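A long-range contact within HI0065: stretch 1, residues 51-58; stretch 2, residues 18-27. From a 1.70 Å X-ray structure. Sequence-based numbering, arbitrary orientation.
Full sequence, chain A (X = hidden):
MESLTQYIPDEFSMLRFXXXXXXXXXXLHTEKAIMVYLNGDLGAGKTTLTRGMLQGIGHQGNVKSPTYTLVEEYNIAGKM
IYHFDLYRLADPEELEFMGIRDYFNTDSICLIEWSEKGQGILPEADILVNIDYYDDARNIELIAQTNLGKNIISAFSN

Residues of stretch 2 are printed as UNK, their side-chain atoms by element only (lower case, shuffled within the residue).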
# COMPACT_ATOMS: atom_id res chain seq x y z
N ARG A 51 0.59 -5.52 -6.59
CA ARG A 51 1.37 -6.57 -7.29
C ARG A 51 2.68 -6.09 -7.81
O ARG A 51 3.76 -6.73 -7.65
CB ARG A 51 0.48 -7.25 -8.34
CG ARG A 51 1.18 -8.21 -9.28
CD ARG A 51 0.12 -8.81 -10.28
NE ARG A 51 0.13 -8.23 -11.59
CZ ARG A 51 0.94 -8.22 -12.59
NH1 ARG A 51 2.16 -8.77 -12.60
NH2 ARG A 51 0.60 -7.53 -13.70
N GLY A 52 2.75 -4.92 -8.44
CA GLY A 52 4.00 -4.37 -8.95
C GLY A 52 4.97 -4.13 -7.68
O GLY A 52 6.15 -4.29 -7.92
N MET A 53 4.40 -3.68 -6.63
CA MET A 53 5.28 -3.40 -5.41
C MET A 53 5.86 -4.74 -4.93
O MET A 53 7.09 -4.84 -4.84
CB MET A 53 4.48 -2.75 -4.34
CG MET A 53 3.91 -1.31 -4.60
SD MET A 53 2.88 -0.55 -3.30
CE MET A 53 4.27 -0.17 -1.94
N LEU A 54 5.01 -5.73 -4.77
CA LEU A 54 5.55 -7.01 -4.13
C LEU A 54 6.39 -7.79 -5.08
O LEU A 54 7.48 -8.33 -4.75
CB LEU A 54 4.36 -7.82 -3.65
CG LEU A 54 3.45 -7.26 -2.58
CD1 LEU A 54 2.20 -8.12 -2.37
CD2 LEU A 54 4.20 -7.23 -1.24
N GLN A 55 5.95 -8.01 -6.35
CA GLN A 55 6.69 -8.73 -7.32
C GLN A 55 7.91 -7.96 -7.75
O GLN A 55 8.99 -8.48 -8.13
CB GLN A 55 5.80 -9.16 -8.58
CG GLN A 55 4.72 -10.12 -8.09
CD GLN A 55 3.78 -10.49 -9.29
OE1 GLN A 55 3.80 -9.74 -10.24
NE2 GLN A 55 3.13 -11.65 -9.21
N GLY A 56 7.74 -6.60 -7.68
CA GLY A 56 8.87 -5.72 -8.06
C GLY A 56 10.07 -5.88 -7.10
O GLY A 56 11.19 -5.75 -7.65
N ILE A 57 9.79 -6.16 -5.86
CA ILE A 57 10.96 -6.33 -4.90
C ILE A 57 11.25 -7.82 -4.76
O ILE A 57 12.05 -8.20 -3.87
CB ILE A 57 10.65 -5.68 -3.57
CG1 ILE A 57 9.34 -6.04 -2.91
CG2 ILE A 57 10.71 -4.14 -3.73
CD1 ILE A 57 9.16 -5.58 -1.47
N GLY A 58 10.66 -8.68 -5.60
CA GLY A 58 11.06 -10.11 -5.56
C GLY A 58 10.05 -11.15 -5.23
O GLY A 58 10.39 -12.38 -5.23
N UNK A 18 5.12 0.77 -9.08
CA UNK A 18 5.06 0.03 -7.81
C UNK A 18 6.48 -0.42 -7.38
O UNK A 18 6.79 -0.33 -6.18
N UNK A 19 7.26 -0.88 -8.32
CA UNK A 19 8.62 -1.41 -7.95
C UNK A 19 9.43 -0.22 -7.37
O UNK A 19 10.02 -0.35 -6.29
c UNK A 19 9.34 -1.96 -9.14
c UNK A 19 13.00 -3.20 -9.71
n UNK A 19 13.27 -4.04 -8.50
c UNK A 19 10.78 -2.44 -8.78
c UNK A 19 11.51 -2.99 -9.98
N UNK A 20 9.37 0.91 -8.06
CA UNK A 20 10.13 2.10 -7.55
C UNK A 20 9.62 2.53 -6.19
O UNK A 20 10.47 2.77 -5.29
c UNK A 20 10.04 3.25 -8.56
c UNK A 20 10.60 5.66 -9.10
n UNK A 20 11.22 7.93 -8.31
c UNK A 20 10.74 4.53 -8.10
c UNK A 20 11.75 6.68 -8.91
N UNK A 21 8.33 2.60 -5.95
CA UNK A 21 7.76 3.00 -4.69
C UNK A 21 8.14 2.02 -3.57
O UNK A 21 8.54 2.35 -2.46
c UNK A 21 5.80 4.49 -2.82
c UNK A 21 5.39 3.52 -3.71
c UNK A 21 4.08 3.05 -3.54
c UNK A 21 3.25 3.45 -2.54
c UNK A 21 4.98 4.88 -1.76
c UNK A 21 6.23 3.07 -4.84
c UNK A 21 3.73 4.39 -1.58
N UNK A 22 8.04 0.71 -3.85
CA UNK A 22 8.35 -0.30 -2.82
C UNK A 22 9.87 -0.27 -2.50
O UNK A 22 10.20 -0.35 -1.30
c UNK A 22 8.01 -1.69 -3.34
N UNK A 23 10.70 -0.04 -3.49
CA UNK A 23 12.15 0.07 -3.28
C UNK A 23 12.45 1.25 -2.37
O UNK A 23 13.26 1.10 -1.42
c UNK A 23 12.93 0.09 -4.55
o UNK A 23 14.20 -3.23 -5.48
c UNK A 23 12.93 -1.20 -5.37
c UNK A 23 13.87 -2.24 -4.77
o UNK A 23 14.28 -2.08 -3.61
N UNK A 24 11.73 2.36 -2.56
CA UNK A 24 11.93 3.50 -1.66
C UNK A 24 11.54 3.14 -0.25
O UNK A 24 12.29 3.40 0.71
c UNK A 24 11.14 4.75 -2.14
c UNK A 24 11.82 5.34 -3.36
c UNK A 24 10.96 6.43 -4.00
c UNK A 24 10.89 5.72 -1.03
N UNK A 25 10.40 2.48 -0.04
CA UNK A 25 9.98 2.07 1.30
C UNK A 25 10.99 1.11 1.94
O UNK A 25 11.22 1.26 3.17
c UNK A 25 6.15 1.44 0.94
c UNK A 25 7.37 3.58 1.33
c UNK A 25 8.60 1.41 1.27
c UNK A 25 7.47 2.21 0.66
N UNK A 26 11.58 0.20 1.16
CA UNK A 26 12.55 -0.72 1.81
C UNK A 26 13.82 0.06 2.20
O UNK A 26 14.31 -0.29 3.29
c UNK A 26 11.54 -3.58 1.68
c UNK A 26 11.98 -2.84 0.44
c UNK A 26 13.03 -1.77 0.79
c UNK A 26 12.61 -3.80 -0.58
N UNK A 27 14.26 0.93 1.34
CA UNK A 27 15.57 1.64 1.55
C UNK A 27 15.47 2.57 2.75
O UNK A 27 16.49 2.82 3.42
c UNK A 27 15.90 2.47 0.33
n UNK A 27 19.44 -0.67 -1.35
c UNK A 27 16.47 1.71 -0.86
c UNK A 27 18.34 0.28 -1.73
c UNK A 27 17.75 0.97 -0.50

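Position 18 has no side-chain atoms. Its CA lies 4.2 Å from Met53 CA. A CB on this residue would point toward stretch 1 and fall 2.8 Å from Met53 N, a clash. The residue is Gly18.

Position 19 carries four carbons in an unbranched row ending in nitrogen. The chain is extended up to its last torsion, which is p. Its terminal nitrogen lies 2.8 Å from Gly56 O. It is Lys19, and its NZ donates a hydrogen bond to that oxygen.

Position 20 has the same make-up, four carbons in a row and a terminal nitrogen. Its CB points away, and nothing on stretch 1 is touched. It is Lys20.

Position 21 has one carbon followed by a ring of six carbons, with no oxygen. A ring carbon comes within 3.6 Å of Met53 CE. This is Phe21. Met53 SD lies 4.8 Å from the ring centroid, and the approach is oblique.

Position 22 has a single side-chain carbon, CB, which points toward stretch 1. It lies 3.8 Å from Met53 CB and 3.7 Å from Ile57 CG2. The residue is Ala22.

Position 23 has three carbons, the third carrying two oxygens. CB points sideways, but the end comes nearer, and the carbon bearing the oxygens lies 3.8 Å from Ile57 CG2. It is Glu23. Its OE2 forms a salt bridge with Lys19 NZ at 3.3 Å; the hydrogen bond in that pair is weak.

Position 24 has four carbons, forked at the first, with one arm two carbons long. It is out of reach of stretch 1. This is Ile24.

Position 25 has four carbons, forked at the second. One branch tip is 3.8 Å from Met53 CE. It is Leu25, buried.

Position 26 repeats that pattern, four carbons forked at the second, and meets Ile57. It is Leu26, with CD1 3.7 Å from Ile57 CG2.

Position 27 has four carbons in a row and a terminal nitrogen. It is out of reach of stretch 1. It is Lys27.

The helix axes cross at -62° and approach to 7.2 Å. Glycine helps on both sides: a CB on Gly56 would lie 2.7 Å from Lys19 CB, a clash. The close backbones allow a CA-H...O contact, Met53 CA to Gly18 O at 3.5 Å. Met53 then fits as a knob among Gly18, Phe21, Ala22 and Leu25. Ile57 extends the apolar contact to Leu26, and Lys19 adds a polar tie at the exposed margin.

Stretch 2, residues 18-27: GKKFAEILLK
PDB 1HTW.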